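Local coordinates for protein phosphoserine aminotransferase (Bacillus circulans, PDB 2C0R) that catalyses the reversible, pyridoxal-phosphate-dependent interconversion of phosphoserine and 3-phosphohydroxypyruvate, a step of serine biosynthesis, and acts likewise on phosphohydroxythreonine in the pyridoxine pathway, at residues A49-A54 with V70-G75; Q55-A60 with M247-L252. The protein carries 1 engineered substitution. One frame throughout, in Å; residues are numbered along the deposited sequence.

Interaction 1. Residues A49-A54 with V70-G75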
loop_
_atom_site.group_PDB
_atom_site.type_symbol
_atom_site.label_atom_id
_atom_site.label_comp_id
_atom_site.label_asym_id
_atom_site.label_seq_id
_atom_site.Cartn_x
_atom_site.Cartn_y
_atom_site.Cartn_z
ATOM N N ALA A 49 -3.117 -10.460 15.479
ATOM C CA ALA A 49 -3.285 -9.733 16.736
ATOM C C ALA A 49 -2.985 -8.240 16.560
ATOM O O ALA A 49 -3.685 -7.383 17.102
ATOM C CB ALA A 49 -2.375 -10.313 17.823
ATOM N N VAL A 50 -1.925 -7.923 15.813
ATOM C CA VAL A 50 -1.546 -6.543 15.587
ATOM C C VAL A 50 -2.631 -5.847 14.768
ATOM O O VAL A 50 -3.072 -4.727 15.050
ATOM C CB VAL A 50 -0.190 -6.458 14.841
ATOM C CG1 VAL A 50 0.081 -5.076 14.299
ATOM C CG2 VAL A 50 0.923 -6.949 15.779
ATOM N N HIS A 51 -3.058 -6.563 13.721
ATOM C CA HIS A 51 -4.092 -6.019 12.808
ATOM C C HIS A 51 -5.374 -5.678 13.525
ATOM O O HIS A 51 -6.008 -4.636 13.277
ATOM C CB HIS A 51 -4.306 -7.122 11.754
ATOM C CG HIS A 51 -5.179 -6.767 10.600
ATOM N ND1 HIS A 51 -4.693 -6.111 9.479
ATOM C CD2 HIS A 51 -6.492 -7.028 10.409
ATOM C CE1 HIS A 51 -5.731 -5.986 8.639
ATOM N NE2 HIS A 51 -6.827 -6.524 9.176
ATOM N N ASN A 52 -5.795 -6.588 14.430
ATOM C CA ASN A 52 -7.006 -6.368 15.210
ATOM C C ASN A 52 -6.807 -5.373 16.341
ATOM O O ASN A 52 -7.718 -4.586 16.638
ATOM C CB ASN A 52 -7.499 -7.702 15.741
ATOM C CG ASN A 52 -8.067 -8.561 14.646
ATOM O OD1 ASN A 52 -7.791 -9.784 14.532
ATOM N ND2 ASN A 52 -8.832 -7.929 13.807
ATOM N N GLU A 53 -5.661 -5.343 16.963
ATOM C CA GLU A 53 -5.369 -4.401 18.037
ATOM C C GLU A 53 -5.400 -2.969 17.517
ATOM O O GLU A 53 -5.869 -2.071 18.206
ATOM C CB GLU A 53 -3.996 -4.717 18.670
ATOM C CG GLU A 53 -3.561 -3.822 19.821
ATOM C CD GLU A 53 -2.078 -3.961 20.128
ATOM O OE1 GLU A 53 -1.476 -4.985 19.811
ATOM O OE2 GLU A 53 -1.450 -3.017 20.634
ATOM N N ALA A 54 -4.894 -2.791 16.302
ATOM C CA ALA A 54 -4.862 -1.430 15.762
ATOM C C ALA A 54 -6.293 -0.900 15.649
ATOM O O ALA A 54 -6.528 0.255 15.950
ATOM C CB ALA A 54 -4.161 -1.414 14.411
ATOM N N VAL A 70 -13.292 -0.417 11.516
ATOM C CA VAL A 70 -12.052 0.162 11.018
ATOM C C VAL A 70 -11.509 -0.755 9.913
ATOM O O VAL A 70 -11.247 -1.925 10.174
ATOM C CB VAL A 70 -11.021 0.332 12.139
ATOM C CG1 VAL A 70 -9.704 0.860 11.612
ATOM C CG2 VAL A 70 -11.590 1.210 13.247
ATOM N N LEU A 71 -11.383 -0.192 8.716
ATOM C CA LEU A 71 -10.804 -0.880 7.597
ATOM C C LEU A 71 -9.424 -0.330 7.282
ATOM O O LEU A 71 -9.200 0.860 7.457
ATOM C CB LEU A 71 -11.708 -0.708 6.348
ATOM C CG LEU A 71 -13.174 -1.027 6.566
ATOM C CD1 LEU A 71 -13.951 -0.712 5.286
ATOM C CD2 LEU A 71 -13.411 -2.467 7.012
ATOM N N PHE A 72 -8.565 -1.184 6.768
ATOM C CA PHE A 72 -7.273 -0.763 6.261
ATOM C C PHE A 72 -7.271 -1.075 4.772
ATOM O O PHE A 72 -7.359 -2.269 4.383
ATOM C CB PHE A 72 -6.151 -1.499 6.953
ATOM C CG PHE A 72 -6.125 -1.253 8.459
ATOM C CD1 PHE A 72 -6.226 -2.318 9.344
ATOM C CD2 PHE A 72 -6.011 0.057 8.914
ATOM C CE1 PHE A 72 -6.221 -2.145 10.719
ATOM C CE2 PHE A 72 -6.039 0.227 10.277
ATOM C CZ PHE A 72 -6.177 -0.838 11.163
ATOM N N ILE A 73 -7.193 -0.038 3.973
ATOM C CA ILE A 73 -7.291 -0.146 2.511
ATOM C C ILE A 73 -6.055 0.439 1.877
ATOM O O ILE A 73 -5.581 1.475 2.376
ATOM C CB ILE A 73 -8.574 0.532 2.020
ATOM C CG1 ILE A 73 -9.772 0.020 2.807
ATOM C CG2 ILE A 73 -8.697 0.355 0.524
ATOM C CD1 ILE A 73 -11.163 0.509 2.393
ATOM N N GLN A 74 -5.541 -0.169 0.823
ATOM C CA GLN A 74 -4.412 0.419 0.121
ATOM C C GLN A 74 -4.937 1.454 -0.860
ATOM O O GLN A 74 -6.139 1.525 -1.152
ATOM C CB GLN A 74 -3.576 -0.666 -0.579
ATOM C CG GLN A 74 -2.990 -1.698 0.379
ATOM C CD GLN A 74 -2.176 -2.732 -0.349
ATOM O OE1 GLN A 74 -1.279 -2.352 -1.067
ATOM N NE2 GLN A 74 -2.495 -4.031 -0.153
ATOM N N GLY A 75 -3.963 2.214 -1.394
ATOM C CA GLY A 75 -4.230 3.117 -2.491
ATOM C C GLY A 75 -4.341 4.586 -2.125
ATOM O O GLY A 75 -4.605 5.412 -3.036
#
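The carbonyl oxygen of His51 is met from two directions: the side-chain amide NE2 of Gln55, one turn further along the helix, donates a hydrogen bond to it, and the ring of Phe72 presents its edge, with CE1 3.6 Å from His51 O and the oxygen near the ring plane. Helix 45-61 here packs on strand 68-73, outermost within the chain in the seven-stranded sheet of this class-V aminotransferase. With CG anti to the backbone N (chi1 -172°), the His51 side chain slides past that of Phe72 in the opposite direction, bringing one face of the imidazole to the Phe72 edge. The rings form a T-shaped pair, with centroids 5.5 Å apart and planes at 73°. Hydrogen bonds between ND1 and the hydroxyl of Tyr47, and between NE2 and the carbonyl oxygen of Asn234, fix the rotation of the imidazole. Ile245 of helix 242-257 touches both aromatic residues. Replacing Phe72 with an alanine would probably strip the imidazole face of its edge-on partner and open a gap beside Ala54. The closest ring atoms are Phe72 CD1 and His51 CE1, 3.8 Å apart, while Phe72 CZ reaches the methyl CB of Ala54 at 3.9 Å.

Interaction 2. Residues Q55-A60 with M247-L252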
loop_
_atom_site.group_PDB
_atom_site.type_symbol
_atom_site.label_atom_id
_atom_site.label_comp_id
_atom_site.label_asym_id
_atom_site.label_seq_id
_atom_site.Cartn_x
_atom_site.Cartn_y
_atom_site.Cartn_z
ATOM N N GLN A 55 -7.216 -1.760 15.168
ATOM C CA GLN A 55 -8.588 -1.325 15.051
ATOM C C GLN A 55 -9.200 -0.985 16.409
ATOM O O GLN A 55 -9.818 0.047 16.572
ATOM C CB GLN A 55 -9.384 -2.437 14.382
ATOM C CG GLN A 55 -8.921 -2.776 12.990
ATOM C CD GLN A 55 -9.700 -4.014 12.524
ATOM O OE1 GLN A 55 -10.941 -4.087 12.660
ATOM N NE2 GLN A 55 -8.968 -4.953 11.981
ATOM N N ALA A 56 -9.008 -1.855 17.401
ATOM C CA ALA A 56 -9.502 -1.639 18.737
ATOM C C ALA A 56 -8.891 -0.395 19.374
ATOM O O ALA A 56 -9.597 0.360 20.050
ATOM C CB ALA A 56 -9.194 -2.824 19.661
ATOM N N ARG A 57 -7.604 -0.171 19.185
ATOM C CA ARG A 57 -7.042 1.045 19.808
ATOM C C ARG A 57 -7.547 2.310 19.157
ATOM O O ARG A 57 -7.745 3.326 19.817
ATOM C CB ARG A 57 -5.523 0.994 19.586
ATOM C CG ARG A 57 -4.824 0.019 20.459
ATOM C CD ARG A 57 -3.318 0.122 20.278
ATOM N NE ARG A 57 -2.574 -0.824 21.072
ATOM C CZ ARG A 57 -2.683 -1.169 22.329
ATOM N NH1 ARG A 57 -3.623 -0.652 23.110
ATOM N NH2 ARG A 57 -1.873 -2.054 22.880
ATOM N N LEU A 58 -7.769 2.287 17.851
ATOM C CA LEU A 58 -8.313 3.483 17.177
ATOM C C LEU A 58 -9.723 3.750 17.669
ATOM O O LEU A 58 -10.032 4.882 18.018
ATOM C CB LEU A 58 -8.275 3.245 15.679
ATOM C CG LEU A 58 -8.709 4.297 14.681
ATOM C CD1 LEU A 58 -8.550 5.735 15.037
ATOM C CD2 LEU A 58 -7.914 3.997 13.377
ATOM N N LEU A 59 -10.596 2.756 17.721
ATOM C CA LEU A 59 -11.938 2.972 18.252
ATOM C C LEU A 59 -11.883 3.472 19.695
ATOM O O LEU A 59 -12.672 4.370 20.046
ATOM C CB LEU A 59 -12.809 1.716 18.139
ATOM C CG LEU A 59 -13.182 1.388 16.690
ATOM C CD1 LEU A 59 -13.866 0.029 16.664
ATOM C CD2 LEU A 59 -14.117 2.407 16.087
ATOM N N ALA A 60 -10.990 2.924 20.493
ATOM C CA ALA A 60 -10.906 3.387 21.875
ATOM C C ALA A 60 -10.481 4.872 21.913
ATOM O O ALA A 60 -11.016 5.626 22.751
ATOM C CB ALA A 60 -9.986 2.509 22.696
ATOM N N MET A 247 2.827 -0.277 12.107
ATOM C CA MET A 247 3.310 1.057 12.516
ATOM C C MET A 247 2.162 1.949 12.947
ATOM O O MET A 247 2.313 2.700 13.926
ATOM C CB MET A 247 4.035 1.729 11.364
ATOM C CG MET A 247 5.411 1.238 10.972
ATOM S SD MET A 247 6.615 1.289 12.327
ATOM C CE MET A 247 7.018 3.035 12.394
ATOM N N VAL A 248 1.013 1.877 12.289
ATOM C CA VAL A 248 -0.181 2.560 12.807
ATOM C C VAL A 248 -0.467 2.122 14.235
ATOM O O VAL A 248 -0.731 2.948 15.132
ATOM C CB VAL A 248 -1.395 2.309 11.883
ATOM C CG1 VAL A 248 -2.695 2.815 12.517
ATOM C CG2 VAL A 248 -1.166 2.984 10.529
ATOM N N ASN A 249 -0.391 0.808 14.476
ATOM C CA ASN A 249 -0.633 0.333 15.862
ATOM C C ASN A 249 0.294 1.012 16.850
ATOM O O ASN A 249 -0.127 1.477 17.908
ATOM C CB ASN A 249 -0.508 -1.191 15.876
ATOM C CG ASN A 249 -1.109 -1.794 17.141
ATOM O OD1 ASN A 249 -2.188 -1.436 17.614
ATOM N ND2 ASN A 249 -0.376 -2.758 17.664
ATOM N N GLU A 250 1.570 1.113 16.480
ATOM C CA GLU A 250 2.539 1.780 17.374
ATOM C C GLU A 250 2.217 3.239 17.540
ATOM O O GLU A 250 2.357 3.813 18.641
ATOM C CB GLU A 250 3.945 1.568 16.796
ATOM C CG GLU A 250 4.433 0.129 16.896
ATOM C CD GLU A 250 4.331 -0.457 18.299
ATOM O OE1 GLU A 250 3.746 -1.550 18.434
ATOM O OE2 GLU A 250 4.809 0.184 19.263
ATOM N N VAL A 251 1.794 3.906 16.483
ATOM C CA VAL A 251 1.460 5.322 16.626
ATOM C C VAL A 251 0.246 5.521 17.503
ATOM O O VAL A 251 0.180 6.452 18.322
ATOM C CB VAL A 251 1.256 5.996 15.252
ATOM C CG1 VAL A 251 0.674 7.388 15.444
ATOM C CG2 VAL A 251 2.558 6.079 14.461
ATOM N N LEU A 252 -0.728 4.638 17.405
ATOM C CA LEU A 252 -1.916 4.746 18.247
ATOM C C LEU A 252 -1.560 4.565 19.717
ATOM O O LEU A 252 -2.103 5.259 20.586
ATOM C CB LEU A 252 -3.011 3.740 17.848
ATOM C CG LEU A 252 -3.494 3.856 16.388
ATOM C CD1 LEU A 252 -4.462 2.719 16.148
ATOM C CD2 LEU A 252 -4.134 5.203 16.117
#
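Arg57 and Asn249 set their flat groups edge to edge rather than stacked, the guanidinium and amide planes only 19° apart although the two side chains cross at a slant. Asn249 OD1 comes to the edge of the guanidinium, near its plane, but its nearest neighbour there is the aliphatic carbon CD of Arg57, at 3.3 Å. The separation of Arg57 NE from Asn249 OD1 is 3.5 Å, and the approach is one of packing. The polar ends are held by a shared carboxylate instead: Glu53 OE2 forms a salt bridge with Arg57 NH2 and takes a weak hydrogen bond from Asn249 ND2, which is likely to keep both planes in similar orientations. Arg57 is extended from CG to NE, which lays CD against Asn249 OD1.

These are two neighbouring helices of the class-V aminotransferase fold, 45-61 and 242-257, running in broadly the same direction; the axes of the short segments cross at 34° with a closest approach of 9.4 Å. One turn later on helix 242-257, Leu252 points toward helix 45-61 and sets its CD1 methyl against the backbone between Arg57 and Leu58. With CG anti to its carbonyl carbon (chi1 -58°), Leu252 brings CD1 to 3.7 Å from Leu58 N and 3.9 Å from Leu58 CB. Next to this backbone contact, Arg57 CB lies 4.0 Å from Leu252 CD1 and also touches Leu252 CB. Leu179, from a loop, packs on both Leu58 and Leu252, and Leu58 further rests on Val70 of strand 68-73.

Overall arrangement
Both interactions use helix 45-61, and their centres are only 9 Å apart, on the same side of the chain's centre. Along the sequence the segments alternate: 49-54 and 55-60 follow directly on one helix, then 70-75, the end of edge strand 68-73 and the loop after it, and 247-252 comes much later on helix 242-257. The helix thus meets the sheet in interaction 1 and a sequence-distant helix in interaction 2. The two contacts also touch, Ala54 CA lying 3.3 Å from Asn249 OD1. In interaction 1 the His51 side chain is about 12 Å from a bound pyridoxal phosphate, whereas interaction 2 lies away from the known binding sites.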